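PDB 6DET: Tv2483 from Treponema vincentii, which binds L-arginine with high selectivity and probably serves as the solute-binding lipoprotein of an ABC-type amino-acid importer. Local coordinates for residues Val32-Ser43 with Gly94-Gly102; Lys110-Pro118 with Gln225-Glu235. All blocks are in the same frame, centred on the assembly; numbering follows the deposited sequence. Where two conformers were deposited one is given.

How the contacts relate
Contacts 1 and 2 lie in the same lobe of a family 3 solute-binding protein, their centres about 12 Å apart. They come in series along the chain: 32-43 pairs with 94-102 before 110-118 meets 225-235, and strand 98-104 is followed directly by strand 114-115. Both reach the same mixed sheet, since strand 215-223 runs antiparallel to 98-104 and to 114-115. The two contacts also touch, Leu38 packing on Leu230 and Ile234 of helix 228-243 and Ile99 on Tyr113. Contact 1 carries its strands up to the bound arginine, whereas contact 2 joins the start of helix 228-243 and the loop before it to the segment around strand 114-115.

Contact 1: Val32-Ser43 with Gly94-Gly102; sequences VQVKSALVIGVS and GVIDCIASG. With ARG (arginine), chain B.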
loop_
_atom_site.group_PDB
_atom_site.type_symbol
_atom_site.label_atom_id
_atom_site.label_comp_id
_atom_site.label_asym_id
_atom_site.label_seq_id
_atom_site.Cartn_x
_atom_site.Cartn_y
_atom_site.Cartn_z
ATOM N N VAL A 32 14.401 -16.043 10.759
ATOM C CA VAL A 32 13.282 -16.472 9.925
ATOM C C VAL A 32 13.470 -17.905 9.452
ATOM O O VAL A 32 12.516 -18.695 9.427
ATOM C CB VAL A 32 13.125 -15.499 8.740
ATOM C CG1 VAL A 32 12.252 -16.097 7.646
ATOM C CG2 VAL A 32 12.598 -14.179 9.251
ATOM N N GLN A 33 14.698 -18.279 9.081
ATOM C CA GLN A 33 14.932 -19.647 8.626
ATOM C C GLN A 33 14.692 -20.666 9.736
ATOM O O GLN A 33 14.169 -21.753 9.474
ATOM C CB GLN A 33 16.344 -19.818 8.072
ATOM C CG GLN A 33 16.460 -21.165 7.405
ATOM C CD GLN A 33 17.773 -21.389 6.691
ATOM O OE1 GLN A 33 18.843 -20.967 7.153
ATOM N NE2 GLN A 33 17.707 -22.111 5.579
ATOM N N VAL A 34 15.067 -20.337 10.974
ATOM C CA VAL A 34 14.918 -21.287 12.075
ATOM C C VAL A 34 13.442 -21.495 12.402
ATOM O O VAL A 34 12.997 -22.635 12.606
ATOM C CB VAL A 34 15.711 -20.811 13.306
ATOM C CG1 VAL A 34 15.385 -21.690 14.534
ATOM C CG2 VAL A 34 17.248 -20.866 13.010
ATOM N N LYS A 35 12.680 -20.397 12.479
ATOM C CA LYS A 35 11.221 -20.478 12.669
ATOM C C LYS A 35 10.543 -21.067 11.448
ATOM O O LYS A 35 9.418 -21.557 11.555
ATOM C CB LYS A 35 10.593 -19.105 12.912
ATOM C CG LYS A 35 11.204 -18.258 13.994
ATOM C CD LYS A 35 10.810 -16.778 13.800
ATOM C CE LYS A 35 11.613 -15.867 14.727
ATOM N NZ LYS A 35 11.175 -14.445 14.714
ATOM N N SER A 36 11.198 -20.997 10.291
ATOM C CA SER A 36 10.664 -21.511 9.035
ATOM C C SER A 36 9.347 -20.820 8.707
ATOM O O SER A 36 8.401 -21.435 8.216
ATOM C CB SER A 36 10.498 -23.029 9.069
ATOM O OG SER A 36 10.544 -23.542 7.746
ATOM N N ALA A 37 9.290 -19.535 9.003
ATOM C CA ALA A 37 8.081 -18.771 8.725
ATOM C C ALA A 37 8.378 -17.291 8.608
ATOM O O ALA A 37 9.240 -16.760 9.304
ATOM C CB ALA A 37 7.065 -18.992 9.833
ATOM N N LEU A 38 7.583 -16.609 7.782
ATOM C CA LEU A 38 7.685 -15.172 7.640
ATOM C C LEU A 38 6.303 -14.615 7.922
ATOM O O LEU A 38 5.325 -15.086 7.332
ATOM C CB LEU A 38 8.138 -14.757 6.249
ATOM C CG LEU A 38 8.346 -13.250 6.082
ATOM C CD1 LEU A 38 9.592 -12.744 6.802
ATOM C CD2 LEU A 38 8.431 -12.876 4.602
ATOM N N VAL A 39 6.225 -13.690 8.870
ATOM C CA VAL A 39 4.951 -13.079 9.264
ATOM C C VAL A 39 4.810 -11.770 8.503
ATOM O O VAL A 39 5.584 -10.822 8.711
ATOM C CB VAL A 39 4.868 -12.869 10.781
ATOM C CG1 VAL A 39 3.561 -12.173 11.149
ATOM C CG2 VAL A 39 4.993 -14.209 11.515
ATOM N N ILE A 40 3.829 -11.721 7.599
ATOM C CA ILE A 40 3.614 -10.577 6.714
ATOM C C ILE A 40 2.373 -9.856 7.245
ATOM O O ILE A 40 1.275 -10.404 7.181
ATOM C CB ILE A 40 3.400 -11.012 5.251
ATOM C CG1 ILE A 40 4.578 -11.866 4.732
ATOM C CG2 ILE A 40 3.170 -9.794 4.346
ATOM C CD1 ILE A 40 4.187 -13.312 4.517
ATOM N N GLY A 41 2.545 -8.667 7.814
ATOM C CA GLY A 41 1.411 -7.890 8.286
ATOM C C GLY A 41 0.697 -7.230 7.121
ATOM O O GLY A 41 1.334 -6.628 6.252
ATOM N N VAL A 42 -0.634 -7.325 7.114
ATOM C CA VAL A 42 -1.430 -6.758 6.029
ATOM C C VAL A 42 -2.667 -6.112 6.623
ATOM O O VAL A 42 -3.213 -6.571 7.635
ATOM C CB VAL A 42 -1.854 -7.823 4.983
ATOM C CG1 VAL A 42 -0.645 -8.319 4.182
ATOM C CG2 VAL A 42 -2.533 -9.002 5.669
ATOM N N SER A 43 -3.128 -5.058 5.946
ATOM C CA SER A 43 -4.527 -4.671 6.057
ATOM C C SER A 43 -5.319 -5.562 5.106
ATOM O O SER A 43 -5.065 -5.578 3.900
ATOM C CB SER A 43 -4.704 -3.199 5.701
ATOM O OG SER A 43 -4.077 -2.303 6.631
ATOM N N GLY A 94 8.326 -7.306 16.943
ATOM C CA GLY A 94 8.459 -8.662 16.444
ATOM C C GLY A 94 7.180 -9.448 16.274
ATOM O O GLY A 94 7.252 -10.656 16.009
ATOM N N VAL A 95 6.011 -8.813 16.423
ATOM C CA VAL A 95 4.757 -9.502 16.141
ATOM C C VAL A 95 4.674 -9.877 14.666
ATOM O O VAL A 95 4.189 -10.966 14.323
ATOM C CB VAL A 95 3.554 -8.637 16.568
ATOM C CG1 VAL A 95 2.249 -9.343 16.204
ATOM C CG2 VAL A 95 3.626 -8.353 18.063
ATOM N N ILE A 96 5.125 -8.981 13.780
ATOM C CA ILE A 96 5.273 -9.259 12.355
ATOM C C ILE A 96 6.740 -9.092 11.973
ATOM O O ILE A 96 7.532 -8.504 12.708
ATOM C CB ILE A 96 4.392 -8.362 11.489
ATOM C CG1 ILE A 96 4.780 -6.889 11.688
ATOM C CG2 ILE A 96 2.940 -8.599 11.921
ATOM C CD1 ILE A 96 3.842 -5.830 10.958
ATOM N N ASP A 97 7.076 -9.592 10.782
ATOM C CA ASP A 97 8.431 -9.473 10.231
ATOM C C ASP A 97 8.530 -8.428 9.126
ATOM O O ASP A 97 9.641 -7.965 8.815
ATOM C CB ASP A 97 8.899 -10.828 9.679
ATOM C CG ASP A 97 9.043 -11.884 10.778
ATOM O OD1 ASP A 97 9.582 -11.556 11.855
ATOM O OD2 ASP A 97 8.629 -13.038 10.561
ATOM N N CYS A 98 7.410 -8.076 8.512
ATOM C CA CYS A 98 7.414 -7.106 7.423
ATOM C C CYS A 98 5.984 -6.630 7.224
ATOM O O CYS A 98 5.040 -7.181 7.808
ATOM C CB CYS A 98 7.980 -7.714 6.146
ATOM S SG CYS A 98 7.041 -9.067 5.460
ATOM N N ILE A 99 5.839 -5.585 6.403
ATOM C CA ILE A 99 4.551 -4.927 6.169
ATOM C C ILE A 99 4.341 -4.825 4.666
ATOM O O ILE A 99 5.242 -4.385 3.949
ATOM C CB ILE A 99 4.495 -3.514 6.776
ATOM C CG1 ILE A 99 4.900 -3.513 8.258
ATOM C CG2 ILE A 99 3.065 -2.952 6.640
ATOM C CD1 ILE A 99 5.299 -2.139 8.766
ATOM N N ALA A 100 3.188 -5.295 4.195
ATOM C CA ALA A 100 2.795 -5.176 2.798
ATOM C C ALA A 100 1.466 -4.402 2.767
ATOM O O ALA A 100 1.295 -3.470 3.554
ATOM C CB ALA A 100 2.730 -6.569 2.156
ATOM N N SER A 101 0.546 -4.743 1.861
ATOM C CA SER A 101 -0.729 -4.022 1.702
ATOM C C SER A 101 -0.557 -2.629 1.106
ATOM O O SER A 101 -1.291 -1.699 1.452
ATOM C CB SER A 101 -1.493 -3.930 3.039
ATOM O OG SER A 101 -1.863 -5.216 3.373
ATOM N N GLY A 102 0.397 -2.469 0.179
ATOM C CA GLY A 102 0.541 -1.194 -0.506
ATOM C C GLY A 102 1.263 -0.147 0.321
ATOM O O GLY A 102 0.826 0.999 0.418
HETATM N N ARG B . -0.027 3.483 0.793
HETATM C CA ARG B . -0.657 3.511 2.139
HETATM C C ARG B . 0.431 3.596 3.204
HETATM O O ARG B . 1.587 3.246 2.900
HETATM C CB ARG B . -1.509 2.265 2.374
HETATM C CG ARG B . -2.741 2.165 1.482
HETATM C CD ARG B . -3.537 0.876 1.668
HETATM N NE ARG B . -4.097 0.815 3.004
HETATM C CZ ARG B . -3.674 0.010 3.973
HETATM N NH1 ARG B . -4.263 0.101 5.168
HETATM N NH2 ARG B . -2.675 -0.850 3.771
HETATM O OXT ARG B . 0.148 3.988 4.345
HETATM O O HOH W 1 12.014 -12.844 12.869
#
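Asp97 meets strand 37-42 with both its backbone and its carboxylate. Asp97 OD2 takes the N-H of Val39, N to OD2 3.0 Å, almost straight at 169° but from the anti side and 27° out of the carboxylate plane, while Asp97 N returns a 2.8 Å bond to Val39 O. With CG beside the backbone N (chi1 -65°), the Asp97 side chain crosses that of Val39 at about a right angle. Asp97 CB lies 3.5 Å from Leu38 CD1. The other oxygen, OD1, is held by a salt bridge to Arg224; a water also links it, more loosely, to the mobile Lys35.

Farther along, the two chains run as parallel strands: Gly41 N donates to Cys98 O and Ala100 N to Gly41 O. On one face, Ile40 lays CG1 against Cys98 SG (3.8 Å) and CG2 against the methyl of Ala100. Val39 CG1, anti to its own nitrogen, slides over the backbone of Ile96 and touches Ile96 CG2 at 3.7 Å. Gly41 leaves room for Ile96, whose CD1 comes to 4.2 Å from Gly41 CA.

At the far end the segments reach the ligand and supply part of its site. Ser43 OG accepts from NH1 of the bound arginine at 2.8 Å, Ser101 O accepts from its NH2, and Gly102 O from its amino nitrogen. Ser101 OG is hydrogen-bonded to Ser50.

Strand 37-42 is flanked on its other edge by the parallel strand 76-81. Helix 61-73 packs on Leu38 and Ile40 through Phe66, and helix 87-92 lies against Ile96 and Ile99 through Leu91.

Contact 2: Lys110-Pro118 with Gln225-Glu235; sequences KQHYRMCTP and QADASLVAKIE
Arg114 spends its guanidinium on a backbone carbonyl: Arg114 NE binds Gln225 O at 2.8 Å, and NH2 adds a weak bond to the same oxygen. In this two-lobed periplasmic-binding-protein fold, of solute-binding family 3, the contact joins the short segment around strand 114-115 to the loop and first turns of helix 228-243. The carbonyl sits at the edge of the guanidinium, tilted 16° from its plane, and NE approaches from above the carbonyl plane. Over one face of the guanidinium stands Ala228 CB, 3.6 Å from Arg114 CZ, so the group is held at its edge and covered from one side.

The side chain gets there by running extended through CB, CG and CD and then bending at chi3 (-64°), which turns NE back to the Gln225 carbonyl. On the way, Arg114 CD lies 3.6 Å from Val231 CG2, the two side chains crossing obliquely, while the other methyl of Val231, CG1, faces Cys116 CB.

Before Arg114, the aliphatic part of Gln225 lies along the backbone of His112, Gln225 CG being 3.5 Å from His112 O. A water there donates to His112 O and accepts from Gln225 N, bridging the two main chains. Asp227, at the N-cap position of the helix, gives its carboxylate to Arg224 in a salt bridge. Arg114 and Cys116 also pair through their backbones with Phe223 and Phe221 of strand 215-223.

Two helical turns on from Ala228, Glu235 reaches across with its side chain nearly straight from CB to CD (chi2 -179°). Glu235 OE2 accepts the backbone N-H of Thr117, N to OE2 2.8 Å, met on the anti side of the carboxylate and 16° out of its plane.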
loop_
_atom_site.group_PDB
_atom_site.type_symbol
_atom_site.label_atom_id
_atom_site.label_comp_id
_atom_site.label_asym_id
_atom_site.label_seq_id
_atom_site.Cartn_x
_atom_site.Cartn_y
_atom_site.Cartn_z
ATOM N N LYS A 110 11.909 6.372 5.604
ATOM C CA LYS A 110 13.286 5.891 5.483
ATOM C C LYS A 110 14.030 5.945 6.807
ATOM O O LYS A 110 15.012 5.206 6.986
ATOM C CB LYS A 110 14.068 6.706 4.431
ATOM C CG LYS A 110 13.604 6.431 3.009
ATOM C CD LYS A 110 14.357 7.271 1.947
ATOM C CE LYS A 110 13.883 6.904 0.536
ATOM N NZ LYS A 110 14.317 7.871 -0.536
ATOM N N GLN A 111 13.612 6.816 7.721
ATOM C CA GLN A 111 14.210 6.911 9.048
ATOM C C GLN A 111 13.599 5.938 10.046
ATOM O O GLN A 111 14.045 5.895 11.192
ATOM C CB GLN A 111 14.059 8.328 9.613
ATOM C CG GLN A 111 14.425 9.448 8.671
ATOM C CD GLN A 111 15.851 9.359 8.185
ATOM O OE1 GLN A 111 16.734 8.887 8.901
ATOM N NE2 GLN A 111 16.085 9.810 6.958
ATOM N N HIS A 112 12.579 5.176 9.656
ATOM C CA HIS A 112 11.884 4.295 10.585
ATOM C C HIS A 112 11.872 2.852 10.144
ATOM O O HIS A 112 11.550 1.974 10.959
ATOM C CB HIS A 112 10.418 4.728 10.762
ATOM C CG HIS A 112 10.244 6.052 11.429
ATOM N ND1 HIS A 112 9.679 6.180 12.678
ATOM C CD2 HIS A 112 10.535 7.306 11.014
ATOM C CE1 HIS A 112 9.639 7.456 13.012
ATOM N NE2 HIS A 112 10.152 8.161 12.019
ATOM N N TYR A 113 12.187 2.579 8.886
ATOM C CA TYR A 113 12.057 1.255 8.296
ATOM C C TYR A 113 13.186 1.016 7.316
ATOM O O TYR A 113 13.714 1.963 6.710
ATOM C CB TYR A 113 10.740 1.086 7.509
ATOM C CG TYR A 113 9.448 1.345 8.259
ATOM C CD1 TYR A 113 8.791 0.312 8.908
ATOM C CD2 TYR A 113 8.850 2.608 8.260
ATOM C CE1 TYR A 113 7.599 0.516 9.551
ATOM C CE2 TYR A 113 7.661 2.829 8.914
ATOM C CZ TYR A 113 7.034 1.778 9.558
ATOM O OH TYR A 113 5.833 1.982 10.206
ATOM N N ARG A 114 13.517 -0.264 7.139
ATOM C CA ARG A 114 14.333 -0.728 6.024
ATOM C C ARG A 114 13.377 -1.196 4.940
ATOM O O ARG A 114 12.548 -2.072 5.181
ATOM C CB ARG A 114 15.262 -1.875 6.442
ATOM C CG ARG A 114 16.136 -2.407 5.276
ATOM C CD ARG A 114 17.106 -3.488 5.732
ATOM N NE ARG A 114 18.080 -2.970 6.687
ATOM C CZ ARG A 114 19.272 -2.484 6.368
ATOM N NH1 ARG A 114 19.664 -2.442 5.091
ATOM N NH2 ARG A 114 20.066 -2.031 7.328
ATOM N N MET A 115 13.451 -0.595 3.762
ATOM C CA MET A 115 12.475 -0.877 2.720
ATOM C C MET A 115 13.154 -1.583 1.550
ATOM O O MET A 115 14.314 -1.299 1.220
ATOM C CB MET A 115 11.770 0.419 2.289
ATOM C CG MET A 115 10.894 0.954 3.439
ATOM S SD MET A 115 10.064 2.555 3.209
ATOM C CE MET A 115 11.458 3.635 3.411
ATOM N N CYS A 116 12.462 -2.552 0.960
ATOM C CA CYS A 116 13.080 -3.291 -0.125
ATOM C C CYS A 116 12.855 -2.544 -1.433
ATOM O O CYS A 116 12.045 -1.618 -1.515
ATOM C CB CYS A 116 12.524 -4.705 -0.220
ATOM S SG CYS A 116 10.843 -4.775 -0.851
ATOM N N THR A 117 13.588 -2.964 -2.457
ATOM C CA THR A 117 13.549 -2.287 -3.729
ATOM C C THR A 117 12.082 -2.166 -4.178
ATOM O O THR A 117 11.325 -3.137 -4.072
ATOM C CB THR A 117 14.395 -3.025 -4.756
ATOM O OG1 THR A 117 14.431 -2.245 -5.965
ATOM C CG2 THR A 117 13.836 -4.391 -5.010
ATOM N N PRO A 118 11.653 -0.991 -4.615
ATOM C CA PRO A 118 10.227 -0.792 -4.939
ATOM C C PRO A 118 9.709 -1.733 -6.014
ATOM O O PRO A 118 10.414 -2.095 -6.956
ATOM C CB PRO A 118 10.188 0.658 -5.417
ATOM C CG PRO A 118 11.281 1.316 -4.669
ATOM C CD PRO A 118 12.365 0.288 -4.478
ATOM N N GLN A 225 14.579 -1.930 10.791
ATOM C CA GLN A 225 15.739 -1.190 10.297
ATOM C C GLN A 225 16.994 -2.052 10.255
ATOM O O GLN A 225 17.764 -2.006 9.285
ATOM C CB GLN A 225 15.982 0.038 11.178
ATOM C CG GLN A 225 14.910 1.084 11.033
ATOM C CD GLN A 225 14.968 2.128 12.113
ATOM O OE1 GLN A 225 14.644 1.865 13.279
ATOM N NE2 GLN A 225 15.395 3.323 11.742
ATOM N N ALA A 226 17.225 -2.841 11.294
ATOM C CA ALA A 226 18.460 -3.598 11.404
ATOM C C ALA A 226 18.502 -4.836 10.515
ATOM O O ALA A 226 19.542 -5.489 10.450
ATOM C CB ALA A 226 18.650 -4.023 12.862
ATOM N N ASP A 227 17.397 -5.222 9.883
ATOM C CA ASP A 227 17.262 -6.583 9.343
ATOM C C ASP A 227 17.749 -6.657 7.888
ATOM O O ASP A 227 17.035 -7.035 6.953
ATOM C CB ASP A 227 15.814 -7.057 9.482
ATOM C CG ASP A 227 15.436 -7.412 10.919
ATOM O OD1 ASP A 227 16.231 -7.118 11.852
ATOM O OD2 ASP A 227 14.326 -7.979 11.127
ATOM N N ALA A 228 19.027 -6.343 7.718
ATOM C CA ALA A 228 19.623 -6.286 6.383
ATOM C C ALA A 228 19.711 -7.668 5.716
ATOM O O ALA A 228 19.418 -7.802 4.520
ATOM C CB ALA A 228 20.989 -5.634 6.472
ATOM N N SER A 229 20.096 -8.717 6.452
ATOM C CA SER A 229 20.233 -10.030 5.817
ATOM C C SER A 229 18.875 -10.596 5.400
ATOM O O SER A 229 18.759 -11.252 4.353
ATOM C CB SER A 229 20.953 -11.002 6.767
ATOM O OG SER A 229 20.191 -11.125 7.976
ATOM N N LEU A 230 17.838 -10.370 6.209
ATOM C CA LEU A 230 16.497 -10.789 5.812
ATOM C C LEU A 230 16.073 -10.081 4.527
ATOM O O LEU A 230 15.587 -10.714 3.584
ATOM C CB LEU A 230 15.493 -10.499 6.934
ATOM C CG LEU A 230 14.020 -10.781 6.603
ATOM C CD1 LEU A 230 13.844 -12.228 6.168
ATOM C CD2 LEU A 230 13.101 -10.484 7.815
ATOM N N VAL A 231 16.281 -8.769 4.461
ATOM C CA VAL A 231 15.836 -8.017 3.287
ATOM C C VAL A 231 16.640 -8.436 2.060
ATOM O O VAL A 231 16.085 -8.596 0.967
ATOM C CB VAL A 231 15.932 -6.504 3.549
ATOM C CG1 VAL A 231 15.746 -5.691 2.244
ATOM C CG2 VAL A 231 14.912 -6.072 4.568
ATOM N N ALA A 232 17.956 -8.636 2.216
ATOM C CA ALA A 232 18.780 -9.079 1.088
ATOM C C ALA A 232 18.313 -10.423 0.542
ATOM O O ALA A 232 18.284 -10.626 -0.677
ATOM C CB ALA A 232 20.253 -9.173 1.495
ATOM N N LYS A 233 17.971 -11.367 1.427
ATOM C CA LYS A 233 17.476 -12.663 0.973
ATOM C C LYS A 233 16.192 -12.494 0.185
ATOM O O LYS A 233 16.021 -13.063 -0.902
ATOM C CB LYS A 233 17.237 -13.594 2.174
ATOM C CG LYS A 233 17.289 -15.061 1.837
ATOM C CD LYS A 233 18.725 -15.494 1.772
ATOM C CE LYS A 233 18.882 -16.913 1.355
ATOM N NZ LYS A 233 20.320 -17.220 1.253
ATOM N N ILE A 234 15.258 -11.726 0.751
ATOM C CA ILE A 234 13.978 -11.441 0.109
ATOM C C ILE A 234 14.204 -10.813 -1.261
ATOM O O ILE A 234 13.600 -11.213 -2.262
ATOM C CB ILE A 234 13.152 -10.509 1.001
ATOM C CG1 ILE A 234 12.764 -11.193 2.328
ATOM C CG2 ILE A 234 11.921 -10.004 0.220
ATOM C CD1 ILE A 234 11.845 -12.259 2.207
ATOM N N GLU A 235 15.076 -9.820 -1.320
ATOM C CA GLU A 235 15.292 -9.123 -2.585
ATOM C C GLU A 235 15.879 -10.060 -3.634
ATOM O O GLU A 235 15.541 -9.963 -4.820
ATOM C CB GLU A 235 16.189 -7.912 -2.360
ATOM C CG GLU A 235 15.467 -6.775 -1.652
ATOM C CD GLU A 235 16.335 -5.563 -1.441
ATOM O OE1 GLU A 235 17.571 -5.725 -1.269
ATOM O OE2 GLU A 235 15.778 -4.449 -1.457
HETATM O O HOH W 2 12.123 -0.636 12.172
#